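Cobalt-precorrin-5B C(1)-methyltransferase (Archaeoglobus fulgidus, PDB 1SR8) probably catalyses the S-adenosylmethionine-dependent methylation of C-1 in cobalt-precorrin-5B, giving cobalt-precorrin-6A on the anaerobic route to adenosylcobalamin. Local coordinates at residues V237-A242 / K249-F254; D266-R271 / V277-I282; L202-Q207 / Q231-G236. All blocks are in the same frame, centred on the assembly; numbering follows the deposited sequence.

Contact 1 of 3, residues V237-A242 / K249-F254; sequences VHIDEA and KIIVGF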
loop_
_atom_site.group_PDB
_atom_site.type_symbol
_atom_site.label_atom_id
_atom_site.label_comp_id
_atom_site.label_asym_id
_atom_site.label_seq_id
_atom_site.Cartn_x
_atom_site.Cartn_y
_atom_site.Cartn_z
ATOM N N VAL A 237 7.014 -7.952 -9.656
ATOM C CA VAL A 237 7.942 -8.906 -10.239
ATOM C C VAL A 237 7.338 -9.596 -11.453
ATOM O O VAL A 237 7.992 -10.419 -12.098
ATOM C CB VAL A 237 8.359 -9.972 -9.207
ATOM C CG1 VAL A 237 8.957 -9.288 -7.971
ATOM C CG2 VAL A 237 7.156 -10.832 -8.834
ATOM N N HIS A 238 6.096 -9.237 -11.768
ATOM C CA HIS A 238 5.368 -9.820 -12.898
ATOM C C HIS A 238 5.665 -9.059 -14.189
ATOM O O HIS A 238 4.751 -8.669 -14.915
ATOM C CB HIS A 238 3.869 -9.779 -12.602
ATOM C CG HIS A 238 3.519 -10.238 -11.219
ATOM N ND1 HIS A 238 3.553 -11.564 -10.843
ATOM C CD2 HIS A 238 3.172 -9.543 -10.109
ATOM C CE1 HIS A 238 3.245 -11.665 -9.563
ATOM N NE2 HIS A 238 3.009 -10.452 -9.094
ATOM N N ILE A 239 6.954 -8.859 -14.456
ATOM C CA ILE A 239 7.433 -8.136 -15.633
ATOM C C ILE A 239 7.235 -8.897 -16.937
ATOM O O ILE A 239 6.890 -8.301 -17.959
ATOM C CB ILE A 239 8.935 -7.792 -15.487
ATOM C CG1 ILE A 239 9.113 -6.721 -14.408
ATOM C CG2 ILE A 239 9.502 -7.306 -16.812
ATOM C CD1 ILE A 239 10.560 -6.366 -14.109
ATOM N N ASP A 240 7.459 -10.209 -16.896
ATOM C CA ASP A 240 7.311 -11.055 -18.078
ATOM C C ASP A 240 5.929 -10.874 -18.689
ATOM O O ASP A 240 5.779 -10.772 -19.909
ATOM C CB ASP A 240 7.527 -12.531 -17.721
ATOM C CG ASP A 240 8.947 -12.822 -17.257
ATOM O OD1 ASP A 240 9.905 -12.428 -17.963
ATOM O OD2 ASP A 240 9.103 -13.456 -16.187
ATOM N N GLU A 241 4.916 -10.836 -17.832
ATOM C CA GLU A 241 3.558 -10.650 -18.300
ATOM C C GLU A 241 3.388 -9.289 -18.971
ATOM O O GLU A 241 2.796 -9.180 -20.046
ATOM C CB GLU A 241 2.584 -10.789 -17.133
ATOM C CG GLU A 241 2.334 -12.225 -16.776
ATOM C CD GLU A 241 1.927 -13.024 -18.000
ATOM O OE1 GLU A 241 0.876 -12.689 -18.602
ATOM O OE2 GLU A 241 2.664 -13.971 -18.367
ATOM N N ALA A 242 3.902 -8.253 -18.325
ATOM C CA ALA A 242 3.805 -6.914 -18.861
ATOM C C ALA A 242 4.494 -6.845 -20.221
ATOM O O ALA A 242 4.068 -6.099 -21.105
ATOM C CB ALA A 242 4.440 -5.927 -17.893
ATOM N N LYS A 249 7.787 -0.317 -24.568
ATOM C CA LYS A 249 7.954 -0.635 -23.158
ATOM C C LYS A 249 9.299 -0.250 -22.585
ATOM O O LYS A 249 10.330 -0.343 -23.244
ATOM C CB LYS A 249 7.762 -2.133 -22.947
ATOM C CG LYS A 249 6.389 -2.622 -23.301
ATOM C CD LYS A 249 6.446 -4.045 -23.790
ATOM C CE LYS A 249 7.086 -4.110 -25.157
ATOM N NZ LYS A 249 6.833 -5.421 -25.800
ATOM N N ILE A 250 9.281 0.181 -21.337
ATOM C CA ILE A 250 10.507 0.527 -20.652
ATOM C C ILE A 250 10.369 -0.080 -19.254
ATOM O O ILE A 250 9.291 -0.040 -18.661
ATOM C CB ILE A 250 10.710 2.075 -20.594
ATOM C CG1 ILE A 250 12.186 2.391 -20.352
ATOM C CG2 ILE A 250 9.854 2.704 -19.496
ATOM C CD1 ILE A 250 12.505 3.871 -20.417
ATOM N N ILE A 251 11.439 -0.690 -18.755
ATOM C CA ILE A 251 11.417 -1.291 -17.424
ATOM C C ILE A 251 12.172 -0.412 -16.431
ATOM O O ILE A 251 13.334 -0.070 -16.651
ATOM C CB ILE A 251 12.057 -2.699 -17.424
ATOM C CG1 ILE A 251 11.268 -3.624 -18.355
ATOM C CG2 ILE A 251 12.084 -3.257 -16.004
ATOM C CD1 ILE A 251 11.865 -4.997 -18.509
ATOM N N VAL A 252 11.501 -0.038 -15.349
ATOM C CA VAL A 252 12.107 0.787 -14.309
ATOM C C VAL A 252 11.894 0.092 -12.963
ATOM O O VAL A 252 10.765 -0.253 -12.609
ATOM C CB VAL A 252 11.464 2.193 -14.256
ATOM C CG1 VAL A 252 12.188 3.061 -13.231
ATOM C CG2 VAL A 252 11.489 2.829 -15.646
ATOM N N GLY A 253 12.973 -0.133 -12.223
ATOM C CA GLY A 253 12.834 -0.786 -10.938
ATOM C C GLY A 253 14.104 -0.791 -10.114
ATOM O O GLY A 253 15.171 -0.410 -10.590
ATOM N N PHE A 254 13.981 -1.219 -8.864
ATOM C CA PHE A 254 15.127 -1.291 -7.975
ATOM C C PHE A 254 15.746 -2.685 -8.053
ATOM O O PHE A 254 15.058 -3.672 -8.324
ATOM C CB PHE A 254 14.713 -0.964 -6.537
ATOM C CG PHE A 254 14.286 0.469 -6.339
ATOM C CD1 PHE A 254 13.034 0.905 -6.756
ATOM C CD2 PHE A 254 15.140 1.386 -5.746
ATOM C CE1 PHE A 254 12.637 2.240 -6.582
ATOM C CE2 PHE A 254 14.753 2.720 -5.569
ATOM C CZ PHE A 254 13.498 3.143 -5.990
#
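Ile-239 and Ile-251 bring the short helix 239-242 up to strand 248-253, their CA atoms 8.1 Å apart, and the CA atoms of Ala-242 and Lys-249 mark a second near approach at 8.7 Å. The two isoleucines interlock reciprocally as their side chains cross obliquely. CG2 of Ile-239 rests on CD1 of Ile-251 at 3.7 Å, while CD1 of Ile-239 reaches CG2 of Ile-251 at 3.9 Å. Each has CG2 opposite its own backbone N and an extended CG1-CD1 arm (chi2 176° in both), which lets the long branch of one meet the short branch of the other.

At the far end of the helix, CD of Lys-249 lies 4.1 Å from the carbonyl O of Ala-242. The lysine chain bends at chi2 and chi3, and its NZ is hydrogen-bonded to the backbone O of His-245 in the intervening loop. No hydrogen bond links the two segments.

Leu-258 of helix 255-262 packs against both isoleucines, and Trp-261 adds to the cover of Ile-239. The strand runs between strands 210-214 and 278-281, so this small helix packs over an inner strand of the four-stranded parallel sheet.

Contact 2 of 3, residues D266-R271 / V277-I282; sequences DRIEER and VRVVVI
Ile-268 sets its CG2 methyl against the CG1 methyl of Val-279, the two side chains crossing at about a right angle. The separation of these carbons, 3.4 Å, is shorter than usual van der Waals contact, so the fit is tight, though a small coordinate error could contribute. The same isoleucine methyl also reaches CG2 of Val-281, at a more relaxed 4.1 Å, and thus bridges two valines that sit two residues apart and both point toward the helix. In Val-279 a chi1 of 179° turns CG1 opposite the backbone N, and this is the branch that meets the isoleucine; in Val-281 the contact falls to the other branch, CG2, which is opposite the carbonyl carbon.

The charged residues of helix 265-273 engage each other apart from this apolar seam. NH2 of Arg-267 donates a salt-bridging hydrogen bond to OE1 of Glu-270, 2.9 Å away, with an N-H...O angle of 148°. The carboxylate carbon lies in the guanidinium plane, whereas the donor approaches OE1 from above the carboxylate plane, 57° out of it. Arg-267 has a further ionic partner in Glu-274, and Arg-271 is paired with Glu-275 and Asp-240.

Leu-258 of helix 255-262 touches both Ile-268 and Val-281, extending the apolar layer beneath the helix. Across these segments helix 265-273 meets the outermost strand 278-281 of this chain's parallel sheet only through van der Waals contact of beta-branched side chains, which is non-directional, while its ion pairs tie it to neighbouring polar residues.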
loop_
_atom_site.group_PDB
_atom_site.type_symbol
_atom_site.label_atom_id
_atom_site.label_comp_id
_atom_site.label_asym_id
_atom_site.label_seq_id
_atom_site.Cartn_x
_atom_site.Cartn_y
_atom_site.Cartn_z
ATOM N N ASP A 266 23.133 -9.782 -12.724
ATOM C CA ASP A 266 23.791 -9.813 -14.022
ATOM C C ASP A 266 22.829 -10.209 -15.135
ATOM O O ASP A 266 23.059 -9.885 -16.299
ATOM C CB ASP A 266 24.991 -10.774 -13.983
ATOM C CG ASP A 266 24.900 -11.789 -12.842
ATOM O OD1 ASP A 266 23.956 -12.615 -12.837
ATOM O OD2 ASP A 266 25.776 -11.757 -11.946
ATOM N N ARG A 267 21.756 -10.907 -14.774
ATOM C CA ARG A 267 20.756 -11.343 -15.748
ATOM C C ARG A 267 19.756 -10.249 -16.123
ATOM O O ARG A 267 18.979 -10.413 -17.065
ATOM C CB ARG A 267 20.002 -12.573 -15.228
ATOM C CG ARG A 267 20.749 -13.873 -15.447
ATOM C CD ARG A 267 21.046 -14.071 -16.934
ATOM N NE ARG A 267 19.856 -14.428 -17.708
ATOM C CZ ARG A 267 19.760 -14.318 -19.031
ATOM N NH1 ARG A 267 18.638 -14.678 -19.647
ATOM N NH2 ARG A 267 20.775 -13.829 -19.737
ATOM N N ILE A 268 19.777 -9.138 -15.385
ATOM C CA ILE A 268 18.882 -8.013 -15.662
ATOM C C ILE A 268 19.232 -7.453 -17.044
ATOM O O ILE A 268 18.460 -7.590 -18.001
ATOM C CB ILE A 268 19.034 -6.874 -14.603
ATOM C CG1 ILE A 268 18.659 -7.389 -13.209
ATOM C CG2 ILE A 268 18.147 -5.683 -14.972
ATOM C CD1 ILE A 268 18.848 -6.356 -12.100
ATOM N N GLU A 269 20.410 -6.834 -17.132
ATOM C CA GLU A 269 20.916 -6.240 -18.368
ATOM C C GLU A 269 20.954 -7.245 -19.514
ATOM O O GLU A 269 20.818 -6.863 -20.677
ATOM C CB GLU A 269 22.308 -5.672 -18.120
ATOM C CG GLU A 269 23.200 -6.621 -17.329
ATOM C CD GLU A 269 24.380 -5.916 -16.685
ATOM O OE1 GLU A 269 24.148 -4.937 -15.938
ATOM O OE2 GLU A 269 25.537 -6.343 -16.922
ATOM N N GLU A 270 21.144 -8.523 -19.190
ATOM C CA GLU A 270 21.166 -9.573 -20.206
ATOM C C GLU A 270 19.739 -9.798 -20.700
ATOM O O GLU A 270 19.490 -9.860 -21.904
ATOM C CB GLU A 270 21.719 -10.878 -19.626
ATOM C CG GLU A 270 23.207 -10.835 -19.282
ATOM C CD GLU A 270 23.716 -12.154 -18.710
ATOM O OE1 GLU A 270 23.571 -13.204 -19.380
ATOM O OE2 GLU A 270 24.262 -12.137 -17.585
ATOM N N ARG A 271 18.811 -9.927 -19.752
ATOM C CA ARG A 271 17.399 -10.115 -20.062
ATOM C C ARG A 271 16.903 -8.873 -20.790
ATOM O O ARG A 271 16.013 -8.954 -21.636
ATOM C CB ARG A 271 16.586 -10.310 -18.777
ATOM C CG ARG A 271 16.503 -11.744 -18.288
ATOM C CD ARG A 271 15.609 -12.570 -19.196
ATOM N NE ARG A 271 14.211 -12.155 -19.112
ATOM C CZ ARG A 271 13.241 -12.609 -19.903
ATOM N NH1 ARG A 271 13.514 -13.498 -20.848
ATOM N NH2 ARG A 271 11.995 -12.180 -19.749
ATOM N N VAL A 277 14.133 -4.523 -24.658
ATOM C CA VAL A 277 13.541 -3.492 -23.811
ATOM C C VAL A 277 14.546 -2.952 -22.796
ATOM O O VAL A 277 15.220 -3.710 -22.098
ATOM C CB VAL A 277 12.314 -4.038 -23.056
ATOM C CG1 VAL A 277 11.686 -2.942 -22.217
ATOM C CG2 VAL A 277 11.301 -4.574 -24.045
ATOM N N ARG A 278 14.640 -1.631 -22.723
ATOM C CA ARG A 278 15.560 -0.998 -21.803
ATOM C C ARG A 278 15.125 -1.234 -20.361
ATOM O O ARG A 278 13.932 -1.191 -20.053
ATOM C CB ARG A 278 15.625 0.508 -22.067
ATOM C CG ARG A 278 16.604 1.237 -21.166
ATOM C CD ARG A 278 16.534 2.737 -21.348
ATOM N NE ARG A 278 17.501 3.419 -20.491
ATOM C CZ ARG A 278 17.597 4.739 -20.377
ATOM N NH1 ARG A 278 16.782 5.520 -21.069
ATOM N NH2 ARG A 278 18.500 5.279 -19.564
ATOM N N VAL A 279 16.101 -1.494 -19.489
ATOM C CA VAL A 279 15.849 -1.694 -18.063
ATOM C C VAL A 279 16.614 -0.630 -17.284
ATOM O O VAL A 279 17.845 -0.604 -17.309
ATOM C CB VAL A 279 16.324 -3.071 -17.570
ATOM C CG1 VAL A 279 16.066 -3.200 -16.080
ATOM C CG2 VAL A 279 15.601 -4.167 -18.318
ATOM N N VAL A 280 15.878 0.255 -16.617
ATOM C CA VAL A 280 16.470 1.321 -15.816
ATOM C C VAL A 280 16.491 0.896 -14.352
ATOM O O VAL A 280 15.447 0.793 -13.703
ATOM C CB VAL A 280 15.660 2.628 -15.925
ATOM C CG1 VAL A 280 16.321 3.713 -15.099
ATOM C CG2 VAL A 280 15.538 3.048 -17.380
ATOM N N VAL A 281 17.683 0.642 -13.832
ATOM C CA VAL A 281 17.812 0.238 -12.451
ATOM C C VAL A 281 18.121 1.473 -11.610
ATOM O O VAL A 281 19.123 2.157 -11.823
ATOM C CB VAL A 281 18.928 -0.820 -12.286
ATOM C CG1 VAL A 281 18.948 -1.350 -10.853
ATOM C CG2 VAL A 281 18.705 -1.959 -13.264
ATOM N N ILE A 282 17.227 1.770 -10.676
ATOM C CA ILE A 282 17.381 2.916 -9.789
ATOM C C ILE A 282 17.666 2.440 -8.366
ATOM O O ILE A 282 17.675 1.207 -8.146
ATOM C CB ILE A 282 16.107 3.790 -9.784
ATOM C CG1 ILE A 282 14.870 2.905 -9.632
ATOM C CG2 ILE A 282 16.020 4.589 -11.066
ATOM C CD1 ILE A 282 13.548 3.655 -9.726
#

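Contact 3 of 3, residues L202-Q207 / Q231-G236; sequences LKIAMQ and QPFVFG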
loop_
_atom_site.group_PDB
_atom_site.type_symbol
_atom_site.label_atom_id
_atom_site.label_comp_id
_atom_site.label_asym_id
_atom_site.label_seq_id
_atom_site.Cartn_x
_atom_site.Cartn_y
_atom_site.Cartn_z
ATOM N N LEU A 202 -2.538 -5.701 -17.485
ATOM C CA LEU A 202 -1.909 -5.780 -18.803
ATOM C C LEU A 202 -2.904 -5.255 -19.834
ATOM O O LEU A 202 -2.539 -4.496 -20.727
ATOM C CB LEU A 202 -1.519 -7.224 -19.142
ATOM C CG LEU A 202 -1.105 -7.498 -20.595
ATOM C CD1 LEU A 202 0.041 -6.580 -21.006
ATOM C CD2 LEU A 202 -0.695 -8.950 -20.732
ATOM N N LYS A 203 -4.164 -5.660 -19.694
ATOM C CA LYS A 203 -5.218 -5.218 -20.596
ATOM C C LYS A 203 -5.426 -3.719 -20.472
ATOM O O LYS A 203 -5.680 -3.038 -21.465
ATOM C CB LYS A 203 -6.526 -5.939 -20.281
ATOM C CG LYS A 203 -6.473 -7.437 -20.509
ATOM C CD LYS A 203 -7.827 -8.061 -20.231
ATOM C CE LYS A 203 -7.811 -9.567 -20.463
ATOM N NZ LYS A 203 -9.143 -10.165 -20.158
ATOM N N ILE A 204 -5.328 -3.204 -19.251
ATOM C CA ILE A 204 -5.485 -1.775 -19.025
ATOM C C ILE A 204 -4.346 -1.039 -19.722
ATOM O O ILE A 204 -4.538 0.037 -20.290
ATOM C CB ILE A 204 -5.444 -1.432 -17.520
ATOM C CG1 ILE A 204 -6.658 -2.054 -16.818
ATOM C CG2 ILE A 204 -5.418 0.080 -17.326
ATOM C CD1 ILE A 204 -6.712 -1.820 -15.312
ATOM N N ALA A 205 -3.160 -1.642 -19.681
ATOM C CA ALA A 205 -1.966 -1.061 -20.286
ATOM C C ALA A 205 -1.990 -1.155 -21.806
ATOM O O ALA A 205 -1.136 -0.585 -22.476
ATOM C CB ALA A 205 -0.724 -1.749 -19.744
ATOM N N MET A 206 -2.966 -1.875 -22.343
ATOM C CA MET A 206 -3.088 -2.027 -23.789
ATOM C C MET A 206 -3.715 -0.780 -24.404
ATOM O O MET A 206 -3.727 -0.624 -25.619
ATOM C CB MET A 206 -3.948 -3.246 -24.127
ATOM C CG MET A 206 -3.396 -4.552 -23.605
ATOM S SD MET A 206 -2.287 -5.389 -24.725
ATOM C CE MET A 206 -2.862 -6.986 -24.491
ATOM N N GLN A 207 -4.245 0.104 -23.566
ATOM C CA GLN A 207 -4.857 1.332 -24.061
ATOM C C GLN A 207 -3.783 2.365 -24.361
ATOM O O GLN A 207 -4.075 3.432 -24.890
ATOM C CB GLN A 207 -5.799 1.923 -23.018
ATOM C CG GLN A 207 -6.954 1.051 -22.643
ATOM C CD GLN A 207 -7.594 1.504 -21.351
ATOM O OE1 GLN A 207 -7.035 1.303 -20.274
ATOM N NE2 GLN A 207 -8.766 2.137 -21.448
ATOM N N GLN A 231 3.130 5.551 -20.145
ATOM C CA GLN A 231 2.122 5.407 -19.095
ATOM C C GLN A 231 2.716 4.496 -18.010
ATOM O O GLN A 231 3.006 3.314 -18.252
ATOM C CB GLN A 231 0.834 4.802 -19.646
ATOM C CG GLN A 231 -0.363 4.949 -18.708
ATOM C CD GLN A 231 -0.670 6.398 -18.380
ATOM O OE1 GLN A 231 -0.441 7.288 -19.197
ATOM N NE2 GLN A 231 -1.209 6.644 -17.188
ATOM N N PRO A 232 2.911 5.041 -16.796
ATOM C CA PRO A 232 3.483 4.276 -15.683
ATOM C C PRO A 232 2.535 3.274 -15.027
ATOM O O PRO A 232 1.415 3.614 -14.627
ATOM C CB PRO A 232 3.957 5.370 -14.729
ATOM C CG PRO A 232 2.917 6.428 -14.904
ATOM C CD PRO A 232 2.651 6.441 -16.403
ATOM N N PHE A 233 3.017 2.036 -14.935
ATOM C CA PHE A 233 2.285 0.917 -14.351
ATOM C C PHE A 233 3.170 0.177 -13.366
ATOM O O PHE A 233 4.390 0.138 -13.525
ATOM C CB PHE A 233 1.851 -0.064 -15.445
ATOM C CG PHE A 233 0.725 0.444 -16.294
ATOM C CD1 PHE A 233 -0.586 0.414 -15.820
ATOM C CD2 PHE A 233 0.973 1.008 -17.544
ATOM C CE1 PHE A 233 -1.627 0.939 -16.571
ATOM C CE2 PHE A 233 -0.069 1.540 -18.304
ATOM C CZ PHE A 233 -1.364 1.506 -17.819
ATOM N N VAL A 234 2.556 -0.403 -12.343
ATOM C CA VAL A 234 3.304 -1.171 -11.368
ATOM C C VAL A 234 2.973 -2.628 -11.608
ATOM O O VAL A 234 1.822 -3.039 -11.487
ATOM C CB VAL A 234 2.916 -0.816 -9.928
ATOM C CG1 VAL A 234 3.645 -1.744 -8.969
ATOM C CG2 VAL A 234 3.270 0.624 -9.633
ATOM N N PHE A 235 3.981 -3.410 -11.966
ATOM C CA PHE A 235 3.778 -4.827 -12.214
ATOM C C PHE A 235 4.585 -5.673 -11.237
ATOM O O PHE A 235 4.589 -6.903 -11.328
ATOM C CB PHE A 235 4.160 -5.167 -13.659
ATOM C CG PHE A 235 3.048 -4.935 -14.640
ATOM C CD1 PHE A 235 2.162 -5.954 -14.955
ATOM C CD2 PHE A 235 2.851 -3.676 -15.204
ATOM C CE1 PHE A 235 1.085 -5.724 -15.817
ATOM C CE2 PHE A 235 1.781 -3.438 -16.062
ATOM C CZ PHE A 235 0.897 -4.466 -16.369
ATOM N N GLY A 236 5.262 -5.013 -10.299
ATOM C CA GLY A 236 6.063 -5.740 -9.330
ATOM C C GLY A 236 7.070 -6.671 -9.992
ATOM O O GLY A 236 7.891 -6.242 -10.806
#
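Ala-205 and Phe-233 form the aromatic part of the contact, a CH-pi interaction in which the alanine methyl sits over one face of the ring. CB of Ala-205 is 3.9 Å from the ring centroid and 19° off the ring normal, displaced toward the CE2 side, where CB of Ala-205 comes within 3.6 Å of CE2 of Phe-233. The alanine backbone shares in this cover, its CA lying 3.6 Å from CZ of Phe-233. A chi1 of -73° sets the ring opposite the carbonyl carbon of Phe-233 and carries it across to segment 202-207.

Purely apolar contact comes from Ile-204, whose CG2 approaches CE1 of Phe-233 obliquely at 4.0 Å. The phenylalanine is thus met by two consecutive residues, Ile-204 and Ala-205.

The arrangement belongs to a parallel alpha/beta layer. Strand 231-234 is the outermost strand on one side of the four-stranded sheet and follows strand 210-214 through a beta-alpha-beta unit containing helix 217-226. That helix packs on Pro-232 and Val-234, while Phe-233 and Phe-235 project toward helix 195-204, so the two helices cover opposite faces of the strand.

Edge contact of a ring with backbone is made by Phe-235. Its CZ is 3.8 Å from N of Leu-202, which lies near the ring plane, and the CA of Leu-202 also meets the ring edge; the CB of Leu-202 is farther off, 4.5 Å from CE1 of Phe-235.

Polar bonds are made with residues beyond the two segments: Lys-201 NZ with the carbonyl O of Val-234, and Thr-214 OG1 with that of Phe-233.

How the contacts relate
Along the chain the three contacts come in series, contact 3 first, then contact 1, then contact 2, and all reach the same four-stranded parallel sheet, whose order is 231-234, 210-214, 248-253, 278-281. Contact 1 lies between the others, its centre about 10 Å from each of theirs; contacts 2 and 3, with centres about 19 Å apart, do not touch, their nearest atoms being about 10 Å apart. Ala-242 packs on Phe-235 to join contacts 1 and 3. An Asp-240 to Arg-271 salt bridge joins contacts 1 and 2, whose strands are neighbours. Helices 195-204, 239-242 and 265-273 thus pack along the sheet between its outermost strands, forming one alpha/beta layer.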